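Local coordinates for protein aspergillopepsin-2 heavy chain (PDB 1Y43) that forms the heavy chain of an acid endopeptidase of the peptidase G1 family, an enzyme that hydrolyses peptide bonds and is classed among glutamic proteases, at residues A7-C18 and L100-E110. Numbering follows the deposited sequence.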
ATOM      1  N   ALA B   7       5.094   9.197   4.057  1.00  5.13           N
ATOM      2  CA  ALA B   7       4.734   8.432   2.871  1.00  4.80           C
ATOM      3  C   ALA B   7       4.198   7.106   3.414  1.00  5.13           C
ATOM      4  O   ALA B   7       4.382   6.805   4.587  1.00  5.12           O
ATOM      5  CB  ALA B   7       5.956   8.202   1.986  1.00  4.85           C
ATOM      6  N   SER B   8       3.468   6.362   2.599  1.00  5.32           N
ATOM      7  CA  SER B   8       2.953   5.072   3.033  1.00  6.03           C
ATOM      8  C   SER B   8       3.145   4.057   1.898  1.00  6.56           C
ATOM      9  O   SER B   8       3.222   4.434   0.720  1.00  8.20           O
ATOM     10  CB  SER B   8       1.465   5.186   3.387  1.00  7.08           C
ATOM     11  OG  SER B   8       0.690   5.414   2.218  1.00 11.16           O
ATOM     12  N   ALA B   9       3.228   2.785   2.252  1.00  4.48           N
ATOM     13  CA  ALA B   9       3.352   1.723   1.264  1.00  3.66           C
ATOM     14  C   ALA B   9       2.314   0.698   1.694  1.00  3.42           C
ATOM     15  O   ALA B   9       2.249   0.326   2.873  1.00  3.73           O
ATOM     16  CB  ALA B   9       4.740   1.101   1.299  1.00  4.95           C
ATOM     17  N   TRP B  10       1.514   0.233   0.748  1.00  2.43           N
ATOM     18  CA  TRP B  10       0.476  -0.733   1.063  1.00  3.18           C
ATOM     19  C   TRP B  10       0.068  -1.583  -0.137  1.00  3.03           C
ATOM     20  O   TRP B  10       0.451  -1.295  -1.267  1.00  3.98           O
ATOM     21  CB  TRP B  10      -0.761   0.016   1.601  1.00  3.07           C
ATOM     22  CG  TRP B  10      -1.248   1.145   0.738  1.00  3.54           C
ATOM     23  CD1 TRP B  10      -0.866   2.461   0.808  1.00  3.86           C
ATOM     24  CD2 TRP B  10      -2.259   1.077  -0.279  1.00  4.67           C
ATOM     25  NE1 TRP B  10      -1.585   3.208  -0.088  1.00  5.66           N
ATOM     26  CE2 TRP B  10      -2.446   2.386  -0.769  1.00  4.91           C
ATOM     27  CE3 TRP B  10      -3.027   0.035  -0.816  1.00  5.45           C
ATOM     28  CZ2 TRP B  10      -3.378   2.685  -1.773  1.00  5.98           C
ATOM     29  CZ3 TRP B  10      -3.956   0.338  -1.819  1.00  6.47           C
ATOM     30  CH2 TRP B  10      -4.120   1.651  -2.282  1.00  5.53           C
ATOM     31  N   VAL B  11      -0.647  -2.673   0.138  1.00  3.09           N
ATOM     32  CA  VAL B  11      -1.209  -3.503  -0.922  1.00  3.11           C
ATOM     33  C   VAL B  11      -2.712  -3.452  -0.679  1.00  3.56           C
ATOM     34  O   VAL B  11      -3.176  -3.266   0.468  1.00  4.05           O
ATOM     35  CB  VAL B  11      -0.722  -4.985  -0.903  1.00  3.97           C
ATOM     36  CG1 VAL B  11       0.757  -5.046  -1.169  1.00  5.08           C
ATOM     37  CG2 VAL B  11      -1.104  -5.673   0.402  1.00  3.44           C
ATOM     38  N   GLY B  12      -3.478  -3.582  -1.743  1.00  3.27           N
ATOM     39  CA  GLY B  12      -4.910  -3.528  -1.572  1.00  3.79           C
ATOM     40  C   GLY B  12      -5.719  -4.007  -2.750  1.00  3.20           C
ATOM     41  O   GLY B  12      -5.178  -4.342  -3.811  1.00  3.89           O
ATOM     42  N   ILE B  13      -7.016  -4.134  -2.500  1.00  3.71           N
ATOM     43  CA  ILE B  13      -7.995  -4.531  -3.498  1.00  4.13           C
ATOM     44  C   ILE B  13      -8.957  -3.344  -3.673  1.00  3.95           C
ATOM     45  O   ILE B  13      -9.441  -2.774  -2.686  1.00  3.92           O
ATOM     46  CB  ILE B  13      -8.794  -5.772  -3.031  1.00  4.28           C
ATOM     47  CG1 ILE B  13      -7.847  -6.979  -2.931  1.00  5.50           C
ATOM     48  CG2 ILE B  13      -9.954  -6.065  -3.992  1.00  4.23           C
ATOM     49  CD1 ILE B  13      -8.496  -8.249  -2.378  1.00  6.04           C
ATOM     50  N   ASP B  14      -9.166  -2.958  -4.930  1.00  3.93           N
ATOM     51  CA  ASP B  14     -10.070  -1.884  -5.323  1.00  4.53           C
ATOM     52  C   ASP B  14      -9.630  -0.468  -4.997  1.00  5.44           C
ATOM     53  O   ASP B  14      -8.505  -0.252  -4.543  1.00  5.97           O
ATOM     54  CB  ASP B  14     -11.492  -2.184  -4.834  1.00  4.05           C
ATOM     55  CG  ASP B  14     -12.073  -3.428  -5.502  1.00  4.29           C
ATOM     56  OD1 ASP B  14     -11.724  -3.689  -6.667  1.00  5.28           O
ATOM     57  OD2 ASP B  14     -12.865  -4.143  -4.860  1.00  5.52           O
ATOM     58  N   GLY B  15     -10.463   0.496  -5.359  1.00  5.29           N
ATOM     59  CA  GLY B  15     -10.133   1.886  -5.107  1.00  7.08           C
ATOM     60  C   GLY B  15      -9.752   2.699  -6.335  1.00  7.28           C
ATOM     61  O   GLY B  15      -9.741   3.925  -6.264  1.00  8.79           O
ATOM     62  N   ASP B  16      -9.425   2.046  -7.448  1.00  7.46           N
ATOM     63  CA  ASP B  16      -9.059   2.786  -8.655  1.00  8.56           C
ATOM     64  C   ASP B  16     -10.259   2.892  -9.599  1.00  9.44           C
ATOM     65  O   ASP B  16     -10.728   3.993  -9.878  1.00 13.04           O
ATOM     66  CB  ASP B  16      -7.856   2.148  -9.355  1.00  8.84           C
ATOM     67  CG  ASP B  16      -7.389   2.945 -10.564  1.00 10.86           C
ATOM     68  OD1 ASP B  16      -7.841   4.090 -10.772  1.00 15.06           O
ATOM     69  OD2 ASP B  16      -6.559   2.421 -11.316  1.00 14.82           O
ATOM     70  N   THR B  17     -10.732   1.763 -10.124  1.00  8.25           N
ATOM     71  CA  THR B  17     -11.905   1.766 -11.005  1.00  9.05           C
ATOM     72  C   THR B  17     -13.153   1.318 -10.239  1.00  9.46           C
ATOM     73  O   THR B  17     -14.263   1.312 -10.775  1.00  9.79           O
ATOM     74  CB  THR B  17     -11.715   0.875 -12.255  1.00  8.15           C
ATOM     75  OG1 THR B  17     -11.447  -0.472 -11.855  1.00 10.25           O
ATOM     76  CG2 THR B  17     -10.561   1.382 -13.102  1.00 10.14           C
ATOM     77  N   CYS B  18     -12.951   0.870  -9.004  1.00  8.70           N
ATOM     78  CA  CYS B  18     -14.048   0.445  -8.142  1.00  8.40           C
ATOM     79  C   CYS B  18     -14.056   1.486  -7.033  1.00  9.33           C
ATOM     80  O   CYS B  18     -13.113   1.558  -6.252  1.00  9.18           O
ATOM     81  CB  CYS B  18     -13.763  -0.931  -7.560  1.00  8.07           C
ATOM     82  SG  CYS B  18     -15.016  -1.382  -6.330  1.00  8.41           S
ATOM     83  N   LEU B 100     -16.753  -4.600  -2.007  1.00  8.19           N
ATOM     84  CA  LEU B 100     -15.672  -4.649  -2.972  1.00  6.83           C
ATOM     85  C   LEU B 100     -16.235  -5.039  -4.337  1.00  7.04           C
ATOM     86  O   LEU B 100     -17.293  -5.656  -4.420  1.00  8.23           O
ATOM     87  CB  LEU B 100     -14.676  -5.732  -2.576  1.00  7.60           C
ATOM     88  CG  LEU B 100     -13.909  -5.527  -1.281  1.00  7.62           C
ATOM     89  CD1 LEU B 100     -13.084  -6.781  -0.993  1.00  7.93           C
ATOM     90  CD2 LEU B 100     -13.026  -4.295  -1.424  1.00  7.06           C
ATOM     91  N   CYS B 101     -15.555  -4.632  -5.406  1.00  6.67           N
ATOM     92  CA  CYS B 101     -15.935  -5.039  -6.762  1.00  7.22           C
ATOM     93  C   CYS B 101     -14.979  -6.168  -7.158  1.00  6.28           C
ATOM     94  O   CYS B 101     -15.281  -6.966  -8.038  1.00  6.40           O
ATOM     95  CB  CYS B 101     -15.713  -3.927  -7.785  1.00  7.11           C
ATOM     96  SG  CYS B 101     -16.443  -2.322  -7.429  1.00  8.51           S
ATOM     97  N   GLU B 102     -13.796  -6.169  -6.537  1.00  5.69           N
ATOM     98  CA  GLU B 102     -12.728  -7.132  -6.805  1.00  6.03           C
ATOM     99  C   GLU B 102     -12.161  -6.962  -8.217  1.00  5.91           C
ATOM    100  O   GLU B 102     -11.740  -7.926  -8.863  1.00  6.30           O
ATOM    101  CB  GLU B 102     -13.189  -8.569  -6.517  1.00  5.94           C
ATOM    102  CG  GLU B 102     -13.552  -8.769  -5.057  1.00  7.35           C
ATOM    103  CD  GLU B 102     -13.944 -10.191  -4.700  1.00  8.69           C
ATOM    104  OE1 GLU B 102     -14.157 -11.028  -5.603  1.00 10.87           O
ATOM    105  OE2 GLU B 102     -14.028 -10.464  -3.489  1.00 10.66           O
ATOM    106  N   THR B 103     -12.105  -5.705  -8.665  1.00  5.22           N
ATOM    107  CA  THR B 103     -11.603  -5.382  -9.994  1.00  4.98           C
ATOM    108  C   THR B 103     -10.207  -4.774 -10.023  1.00  5.03           C
ATOM    109  O   THR B 103      -9.626  -4.639 -11.093  1.00  5.42           O
ATOM    110  CB  THR B 103     -12.589  -4.478 -10.778  1.00  5.63           C
ATOM    111  OG1 THR B 103     -12.847  -3.291 -10.027  1.00  7.21           O
ATOM    112  CG2 THR B 103     -13.910  -5.219 -11.029  1.00  6.36           C
ATOM    113  N   ASN B 104      -9.680  -4.362  -8.870  1.00  4.54           N
ATOM    114  CA  ASN B 104      -8.316  -3.809  -8.842  1.00  4.68           C
ATOM    115  C   ASN B 104      -7.477  -4.499  -7.757  1.00  4.24           C
ATOM    116  O   ASN B 104      -7.996  -4.829  -6.687  1.00  4.64           O
ATOM    117  CB  ASN B 104      -8.299  -2.325  -8.481  1.00  4.76           C
ATOM    118  CG  ASN B 104      -9.283  -1.493  -9.258  1.00  6.79           C
ATOM    119  OD1 ASN B 104      -9.805  -0.514  -8.739  1.00  7.10           O
ATOM    120  ND2 ASN B 104      -9.499  -1.842 -10.527  1.00  7.56           N
ATOM    121  N   ALA B 105      -6.211  -4.759  -8.063  1.00  3.95           N
ATOM    122  CA  ALA B 105      -5.253  -5.342  -7.116  1.00  3.39           C
ATOM    123  C   ALA B 105      -4.074  -4.391  -7.286  1.00  3.81           C
ATOM    124  O   ALA B 105      -3.661  -4.125  -8.413  1.00  4.92           O
ATOM    125  CB  ALA B 105      -4.852  -6.767  -7.527  1.00  3.87           C
ATOM    126  N   GLU B 106      -3.525  -3.869  -6.197  1.00  2.89           N
ATOM    127  CA  GLU B 106      -2.437  -2.894  -6.329  1.00  3.04           C
ATOM    128  C   GLU B 106      -1.369  -2.918  -5.247  1.00  2.00           C
ATOM    129  O   GLU B 106      -1.598  -3.430  -4.154  1.00  3.22           O
ATOM    130  CB  GLU B 106      -3.035  -1.476  -6.439  1.00  4.16           C
ATOM    131  CG  GLU B 106      -3.824  -1.004  -5.212  1.00  5.23           C
ATOM    132  CD  GLU B 106      -5.338  -1.217  -5.303  1.00  5.91           C
ATOM    133  OE1 GLU B 106      -5.867  -1.520  -6.387  1.00  6.77           O
ATOM    134  OE2 GLU B 106      -6.000  -1.097  -4.253  1.00  6.36           O
ATOM    135  N   TRP B 107      -0.192  -2.386  -5.612  1.00  2.62           N
ATOM    136  CA  TRP B 107       0.995  -2.254  -4.763  1.00  2.46           C
ATOM    137  C   TRP B 107       1.277  -0.762  -4.889  1.00  3.36           C
ATOM    138  O   TRP B 107       1.703  -0.294  -5.954  1.00  3.64           O
ATOM    139  CB  TRP B 107       2.150  -3.084  -5.335  1.00  3.68           C
ATOM    140  CG  TRP B 107       1.840  -4.558  -5.396  1.00  4.39           C
ATOM    141  CD1 TRP B 107       2.083  -5.486  -4.426  1.00  3.77           C
ATOM    142  CD2 TRP B 107       1.189  -5.250  -6.477  1.00  4.56           C
ATOM    143  NE1 TRP B 107       1.614  -6.719  -4.845  1.00  4.72           N
ATOM    144  CE2 TRP B 107       1.072  -6.605  -6.085  1.00  5.40           C
ATOM    145  CE3 TRP B 107       0.701  -4.851  -7.729  1.00  6.11           C
ATOM    146  CZ2 TRP B 107       0.470  -7.570  -6.917  1.00  5.49           C
ATOM    147  CZ3 TRP B 107       0.104  -5.813  -8.549  1.00  6.86           C
ATOM    148  CH2 TRP B 107      -0.004  -7.155  -8.135  1.00  5.46           C
ATOM    149  N   ILE B 108       1.075  -0.021  -3.800  1.00  3.59           N
ATOM    150  CA  ILE B 108       1.160   1.437  -3.850  1.00  3.79           C
ATOM    151  C   ILE B 108       1.974   2.146  -2.764  1.00  4.16           C
ATOM    152  O   ILE B 108       2.064   1.671  -1.638  1.00  3.87           O
ATOM    153  CB  ILE B 108      -0.308   2.006  -3.739  1.00  4.62           C
ATOM    154  CG1 ILE B 108      -1.201   1.471  -4.874  1.00  5.21           C
ATOM    155  CG2 ILE B 108      -0.331   3.532  -3.693  1.00  4.75           C
ATOM    156  CD1 ILE B 108      -0.856   2.007  -6.262  1.00  5.12           C
ATOM    157  N   VAL B 109       2.628   3.243  -3.170  1.00  3.79           N
ATOM    158  CA  VAL B 109       3.323   4.144  -2.259  1.00  3.72           C
ATOM    159  C   VAL B 109       2.456   5.411  -2.412  1.00  4.27           C
ATOM    160  O   VAL B 109       2.270   5.937  -3.518  1.00  3.71           O
ATOM    161  CB  VAL B 109       4.792   4.408  -2.647  1.00  4.18           C
ATOM    162  CG1 VAL B 109       5.365   5.507  -1.770  1.00  5.98           C
ATOM    163  CG2 VAL B 109       5.619   3.141  -2.461  1.00  4.47           C
ATOM    164  N   GLU B 110       1.906   5.881  -1.306  1.00  4.37           N
ATOM    165  CA  GLU B 110       0.989   7.007  -1.342  1.00  4.63           C
ATOM    166  C   GLU B 110       1.348   8.228  -0.516  1.00  5.05           C
ATOM    167  O   GLU B 110       2.019   8.130   0.520  1.00  5.55           O
ATOM    168  CB  GLU B 110      -0.392   6.511  -0.894  1.00  5.41           C
ATOM    169  CG  GLU B 110      -1.446   7.598  -0.726  1.00  7.30           C
ATOM    170  CD  GLU B 110      -2.810   7.071  -0.293  1.00  9.72           C
ATOM    171  OE1 GLU B 110      -3.006   5.846  -0.193  1.00 10.83           O
ATOM    172  OE2 GLU B 110      -3.699   7.901  -0.055  1.00 11.73           O
TER
HETATM  173  O   HOH W   1      -2.193   5.897   3.143  1.00 26.06           O
HETATM  174  O   HOH W   2     -12.891  -2.184 -13.219  1.00 16.99           O
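W10 and I108 form the apolar centre: CB of I108 sits 3.8 Å from the centroid of the six-membered ring of W10, 19° off its normal, a CH-pi contact over the face. The indole leans over the I108 side chain, a direction set by CG of W10 standing between its own backbone N and carbonyl carbon (chi1 52°). On the other side of the sheet, V11 CG1 meets W107 CD1 at 3.5 Å, and A9 faces V109; A132 and V127 of strand 126-136 pack against W107 and V109. Strands 7-13 and 104-110 run antiparallel, with hydrogen-bonded pairs S8-E110, W10-I108 and G12-E106. They belong to a mixed sheet of this concanavalin-clan fold, which runs on across an interface where 104-110 pairs antiparallel with a strand of the other protein chain; an aromatic side chain of that chain meets W10 edge-to-face.

Carboxylates border the indole. W10 NE1 donates to the anti lone pair of E110 OE1 (3.0 Å), which is tilted from the ring plane, whereas E106 OE2 lies at the ring edge in plane. E106 OE2 also comes within 2.7 Å of D14 O.

Past the strands, D14 turns its carboxylate into the bend at 101-104. D14 OD1 accepts from T103 N through its syn lone pair and from N104 N nearly along the C-O axis; D14 OD2 takes E102 N on its syn lone pair (2.8 Å) and C101 N from above the plane. N104 OD1 receives D16 N and T17 N from one face, while N104 ND2 donates to T17 OG1 in the amide plane (2.7 Å, 167°), fixing the amide's rotation. The C18-C101 disulfide ties the two loops covalently.

Four backbone N-H groups converging on buried D14 would favour its ionised form, and polar bonds, together with the disulfide, continue the strand pairing into the loops.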